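Local coordinates for epimerase domain-containing protein (Bacillus cereus HuA2-4, PDB 6ZLK), which probably interconverts UDP-glucuronic acid and UDP-galacturonic acid by epimerisation at C4 of the sugar, using bound NAD, at residues 15-20 with 26-31; 236-241 with 288-293. All coordinates share one frame; numbering follows the deposited sequence.

Interaction 1. Residues 15-20 with 26-31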
loop_
_atom_site.group_PDB
_atom_site.type_symbol
_atom_site.label_atom_id
_atom_site.label_comp_id
_atom_site.label_asym_id
_atom_site.label_seq_id
_atom_site.Cartn_x
_atom_site.Cartn_y
_atom_site.Cartn_z
ATOM N N HIS A 15 3.082 -8.593 25.776
ATOM C CA HIS A 15 4.053 -7.846 26.634
ATOM C C HIS A 15 3.523 -6.436 26.862
ATOM O O HIS A 15 3.667 -5.918 27.985
ATOM C CB HIS A 15 5.431 -7.758 25.987
ATOM C CG HIS A 15 6.282 -8.995 26.109
ATOM N ND1 HIS A 15 6.937 -9.314 27.284
ATOM C CD2 HIS A 15 6.596 -9.941 25.204
ATOM C CE1 HIS A 15 7.674 -10.392 27.064
ATOM N NE2 HIS A 15 7.485 -10.807 25.801
ATOM N N LEU A 16 2.927 -5.836 25.848
ATOM C CA LEU A 16 2.384 -4.475 25.981
ATOM C C LEU A 16 1.224 -4.440 26.972
ATOM O O LEU A 16 1.206 -3.549 27.876
ATOM C CB LEU A 16 1.977 -3.939 24.626
ATOM C CG LEU A 16 1.397 -2.529 24.649
ATOM C CD1 LEU A 16 2.364 -1.492 25.182
ATOM C CD2 LEU A 16 0.911 -2.143 23.241
ATOM N N CYS A 17 0.314 -5.393 26.884
ATOM C CA CYS A 17 -0.817 -5.446 27.825
ATOM C C CYS A 17 -0.285 -5.587 29.270
ATOM O O CYS A 17 -0.760 -4.921 30.169
ATOM C CB CYS A 17 -1.744 -6.604 27.485
ATOM S SG CYS A 17 -2.656 -6.334 25.954
ATOM N N GLN A 18 0.673 -6.466 29.483
ATOM C CA GLN A 18 1.274 -6.722 30.805
ATOM C C GLN A 18 1.870 -5.413 31.331
ATOM O O GLN A 18 1.645 -5.042 32.497
ATOM C CB GLN A 18 2.316 -7.823 30.659
ATOM C CG GLN A 18 2.824 -8.377 31.962
ATOM C CD GLN A 18 3.186 -9.829 31.750
ATOM O OE1 GLN A 18 3.646 -10.214 30.679
ATOM N NE2 GLN A 18 2.927 -10.649 32.755
ATOM N N ALA A 19 2.597 -4.690 30.488
ATOM C CA ALA A 19 3.236 -3.429 30.905
ATOM C C ALA A 19 2.180 -2.368 31.235
ATOM O O ALA A 19 2.319 -1.672 32.282
ATOM C CB ALA A 19 4.179 -2.925 29.845
ATOM N N LEU A 20 1.184 -2.175 30.385
ATOM C CA LEU A 20 0.141 -1.171 30.662
ATOM C C LEU A 20 -0.560 -1.461 31.989
ATOM O O LEU A 20 -0.849 -0.503 32.731
ATOM C CB LEU A 20 -0.860 -1.090 29.516
ATOM C CG LEU A 20 -0.264 -0.634 28.206
ATOM C CD1 LEU A 20 -1.221 -0.896 27.053
ATOM C CD2 LEU A 20 0.166 0.810 28.228
ATOM N N TYR A 26 -4.687 2.393 34.353
ATOM C CA TYR A 26 -4.977 1.949 32.976
ATOM C C TYR A 26 -5.913 0.754 33.003
ATOM O O TYR A 26 -5.726 -0.205 33.772
ATOM C CB TYR A 26 -3.715 1.593 32.198
ATOM C CG TYR A 26 -2.793 2.742 31.956
ATOM C CD1 TYR A 26 -3.228 4.054 32.100
ATOM C CD2 TYR A 26 -1.501 2.530 31.555
ATOM C CE1 TYR A 26 -2.375 5.114 31.805
ATOM C CE2 TYR A 26 -0.630 3.576 31.281
ATOM C CZ TYR A 26 -1.088 4.876 31.387
ATOM O OH TYR A 26 -0.248 5.944 31.113
ATOM N N HIS A 27 -6.865 0.785 32.093
ATOM C CA HIS A 27 -7.736 -0.361 31.787
ATOM C C HIS A 27 -7.428 -0.770 30.354
ATOM O O HIS A 27 -7.284 0.108 29.495
ATOM C CB HIS A 27 -9.189 0.020 31.943
ATOM C CG HIS A 27 -9.543 0.331 33.344
ATOM N ND1 HIS A 27 -10.429 -0.415 34.060
ATOM C CD2 HIS A 27 -9.120 1.317 34.160
ATOM C CE1 HIS A 27 -10.553 0.145 35.271
ATOM N NE2 HIS A 27 -9.747 1.174 35.367
ATOM N N VAL A 28 -7.415 -2.055 30.092
ATOM C CA VAL A 28 -6.985 -2.544 28.764
ATOM C C VAL A 28 -8.018 -3.527 28.244
ATOM O O VAL A 28 -8.481 -4.425 29.012
ATOM C CB VAL A 28 -5.622 -3.229 28.850
ATOM C CG1 VAL A 28 -5.209 -3.830 27.518
ATOM C CG2 VAL A 28 -4.574 -2.253 29.341
ATOM N N VAL A 29 -8.372 -3.363 26.989
ATOM C CA VAL A 29 -9.200 -4.318 26.214
ATOM C C VAL A 29 -8.292 -4.895 25.129
ATOM O O VAL A 29 -7.689 -4.102 24.381
ATOM C CB VAL A 29 -10.431 -3.657 25.575
ATOM C CG1 VAL A 29 -11.209 -4.715 24.826
ATOM C CG2 VAL A 29 -11.291 -2.941 26.572
ATOM N N GLY A 30 -8.104 -6.198 25.112
ATOM C CA GLY A 30 -7.321 -6.901 24.102
ATOM C C GLY A 30 -8.237 -7.579 23.129
ATOM O O GLY A 30 -9.273 -8.149 23.566
ATOM N N ILE A 31 -7.964 -7.486 21.848
ATOM C CA ILE A 31 -8.768 -8.203 20.845
ATOM C C ILE A 31 -7.815 -9.021 20.000
ATOM O O ILE A 31 -6.820 -8.469 19.482
ATOM C CB ILE A 31 -9.696 -7.273 20.033
ATOM C CG1 ILE A 31 -10.576 -8.092 19.079
ATOM C CG2 ILE A 31 -8.917 -6.184 19.289
ATOM C CD1 ILE A 31 -11.739 -7.302 18.509
#
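Cys17, Leu20, Tyr26 and Val28 join helix 11-21 to strand 27-31 and the residue just before it, the second half of the first beta-alpha-beta crossover of the Rossmann fold that binds NAD. The backbones come nearest at Cys17 with Val28 and at Leu20 with Tyr26, where the CA atoms of the latter pair are 6.4 Å apart.

The apolar contacts centre on the two methyls of Val28. CG1, anti to the backbone N (chi1 176°), reaches Cys17 SG at 3.9 Å. CG2, anti to the carbonyl carbon, rests on Leu20 CB, also at 3.9 Å. Val28 therefore spans one helical turn with its two branches, while Val29 next to it points to the other face of the sheet. To the same group belongs the Leu20 side chain, which crosses that of Tyr26 at about a right angle, its CD2 lying 4.1 Å from Tyr26 CD2. Val5 and Phe56, on the two flanking strands, each touch both Cys17 and Val28. These contacts pack the helix on the sheet; the Cys17 side chain is about 10 Å from the bound NAD, too far to touch it.

The polar approaches are of another kind. No hydrogen bond links the two segments. The phenol is held beyond them instead, by a hydrogen bond between Tyr26 OH and Glu230 OE2 on helix 218-230, which would limit the swing of the ring. Near the plane of that ring, at its edge, the carbonyl oxygen Leu20 O stands 3.3 Å from Tyr26 CD2.

Interaction 2. Residues 236-241 with 288-293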
loop_
_atom_site.group_PDB
_atom_site.type_symbol
_atom_site.label_atom_id
_atom_site.label_comp_id
_atom_site.label_asym_id
_atom_site.label_seq_id
_atom_site.Cartn_x
_atom_site.Cartn_y
_atom_site.Cartn_z
ATOM N N ILE A 236 1.443 13.793 17.459
ATOM C CA ILE A 236 0.376 13.400 16.511
ATOM C C ILE A 236 0.889 13.645 15.092
ATOM O O ILE A 236 1.502 14.716 14.823
ATOM C CB ILE A 236 -0.941 14.131 16.780
ATOM C CG1 ILE A 236 -1.458 13.947 18.208
ATOM C CG2 ILE A 236 -1.927 13.697 15.730
ATOM C CD1 ILE A 236 -1.481 12.538 18.728
ATOM N N GLY A 237 0.673 12.677 14.218
ATOM C CA GLY A 237 1.051 12.676 12.798
ATOM C C GLY A 237 2.474 12.194 12.565
ATOM O O GLY A 237 2.831 12.081 11.401
ATOM N N GLU A 238 3.259 11.922 13.617
ATOM C CA GLU A 238 4.699 11.611 13.521
ATOM C C GLU A 238 4.910 10.112 13.240
ATOM O O GLU A 238 4.103 9.259 13.740
ATOM C CB GLU A 238 5.469 11.920 14.796
ATOM C CG GLU A 238 5.621 13.422 15.079
ATOM C CD GLU A 238 6.179 14.254 13.931
ATOM O OE1 GLU A 238 7.027 13.762 13.175
ATOM O OE2 GLU A 238 5.746 15.414 13.790
ATOM N N VAL A 239 5.867 9.815 12.403
ATOM C CA VAL A 239 6.424 8.446 12.255
ATOM C C VAL A 239 7.705 8.386 13.075
ATOM O O VAL A 239 8.577 9.254 12.903
ATOM C CB VAL A 239 6.683 8.109 10.789
ATOM C CG1 VAL A 239 7.292 6.724 10.633
ATOM C CG2 VAL A 239 5.386 8.245 9.993
ATOM N N ILE A 240 7.861 7.363 13.906
ATOM C CA ILE A 240 8.975 7.251 14.869
ATOM C C ILE A 240 9.568 5.841 14.773
ATOM O O ILE A 240 8.821 4.886 15.085
ATOM C CB ILE A 240 8.511 7.557 16.311
ATOM C CG1 ILE A 240 7.756 8.898 16.389
ATOM C CG2 ILE A 240 9.710 7.476 17.235
ATOM C CD1 ILE A 240 7.237 9.236 17.795
ATOM N N ASN A 241 10.824 5.736 14.399
ATOM C CA ASN A 241 11.587 4.454 14.485
ATOM C C ASN A 241 11.822 4.072 15.955
ATOM O O ASN A 241 12.239 4.923 16.801
ATOM C CB ASN A 241 12.955 4.537 13.860
ATOM C CG ASN A 241 12.922 4.764 12.367
ATOM O OD1 ASN A 241 12.015 4.348 11.683
ATOM N ND2 ASN A 241 13.953 5.432 11.868
ATOM N N SER A 288 14.362 9.573 20.570
ATOM C CA SER A 288 15.052 10.239 21.698
ATOM C C SER A 288 14.400 11.600 21.987
ATOM O O SER A 288 14.080 11.889 23.120
ATOM C CB SER A 288 16.550 10.391 21.413
ATOM O OG SER A 288 17.124 11.129 22.478
ATOM N N THR A 289 14.220 12.422 20.963
ATOM C CA THR A 289 13.641 13.777 21.072
ATOM C C THR A 289 12.205 13.697 21.586
ATOM O O THR A 289 11.890 14.389 22.557
ATOM C CB THR A 289 13.656 14.525 19.750
ATOM O OG1 THR A 289 14.995 14.590 19.257
ATOM C CG2 THR A 289 13.067 15.913 19.875
ATOM N N LEU A 290 11.360 12.885 20.964
ATOM C CA LEU A 290 9.903 12.935 21.231
ATOM C C LEU A 290 9.479 12.062 22.396
ATOM O O LEU A 290 8.479 12.453 23.000
ATOM C CB LEU A 290 9.146 12.550 19.977
ATOM C CG LEU A 290 9.376 13.448 18.781
ATOM C CD1 LEU A 290 8.629 12.911 17.600
ATOM C CD2 LEU A 290 8.942 14.872 19.046
ATOM N N LEU A 291 10.214 10.968 22.657
ATOM C CA LEU A 291 9.770 9.941 23.629
ATOM C C LEU A 291 10.779 9.788 24.761
ATOM O O LEU A 291 10.489 9.007 25.652
ATOM C CB LEU A 291 9.570 8.595 22.959
ATOM C CG LEU A 291 8.711 8.593 21.705
ATOM C CD1 LEU A 291 8.650 7.186 21.162
ATOM C CD2 LEU A 291 7.320 9.166 21.970
ATOM N N GLN A 292 11.921 10.475 24.723
ATOM C CA GLN A 292 13.032 10.196 25.650
ATOM C C GLN A 292 13.376 8.705 25.571
ATOM O O GLN A 292 13.819 8.118 26.537
ATOM C CB GLN A 292 12.708 10.705 27.056
ATOM C CG GLN A 292 12.609 12.219 27.116
ATOM C CD GLN A 292 12.502 12.624 28.565
ATOM O OE1 GLN A 292 11.421 12.586 29.153
ATOM N NE2 GLN A 292 13.639 12.927 29.175
ATOM N N TYR A 293 13.260 8.126 24.378
ATOM C CA TYR A 293 13.617 6.708 24.148
ATOM C C TYR A 293 15.121 6.541 24.158
ATOM O O TYR A 293 15.875 7.230 23.460
ATOM C CB TYR A 293 13.015 6.244 22.824
ATOM C CG TYR A 293 13.317 4.802 22.526
ATOM C CD1 TYR A 293 12.793 3.812 23.342
ATOM C CD2 TYR A 293 14.079 4.441 21.427
ATOM C CE1 TYR A 293 13.108 2.489 23.109
ATOM C CE2 TYR A 293 14.374 3.110 21.175
ATOM C CZ TYR A 293 13.825 2.146 21.983
ATOM O OH TYR A 293 14.084 0.829 21.714
#
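Glu238, whose aliphatic part meets Leu290, sends its carboxylate OE1 into a salt bridge with Lys286 NZ, and the same ammonium nitrogen hydrogen-bonds to Val239 O. Lys286 belongs to helix 285-291, so this doubly engaged nitrogen ties the helix both to the Glu238 side chain and to the backbone at Val239.

Apart from this polar link the contact is hydrocarbon. The Glu238 chain, bent at chi2 (-52°), lays CG at 4.0 Å from Leu290 CD1 and crosses the leucine at about a right angle. That methyl also touches Ile240 CD1, at 3.9 Å, so it meets two side chains of residues 236-241. Ile240 meets Leu291 tip to tip. With chi2 extended at 178°, its CD1 reaches 4.2 Å from Leu291 CD2, while the branch methyl CG2 lies 4.1 Å from Leu291 CD1. Ala227 of helix 218-230 also touches Leu291.

Just past the leucines, Gln292 turns to positive phi (54°) and ends the helix; a weak bond of 3.0 Å runs from Gln292 N to Ser288 O. On the sheet side, Ile240 makes backbone bonds with Ile173 and Arg175 of the neighbouring parallel strand. Such packing of a late helix on a strand that pairs in parallel with strand 171-180 within the nucleotide-binding sheet is consistent with an extended short-chain dehydrogenase/reductase fold.

Both interactions rest on the same mixed sheet but on separate strands of it, with centres 21 Å apart and nearest atoms about 11 Å apart, so they do not touch. They follow in series along the chain: residues 15-20 with 26-31 pack within one early beta-alpha-beta unit, whereas residues 236-241 with 288-293 connect a late strand to a helix, the segments being 47 residues apart at their closest ends. Helix 218-230 contacts both: Glu230 bonds to Tyr26 of interaction 1, and Ala227 touches Leu291 of interaction 2. The sheet that carries NAD is thus packed by a local helix in one place and a sequence-distant one in another.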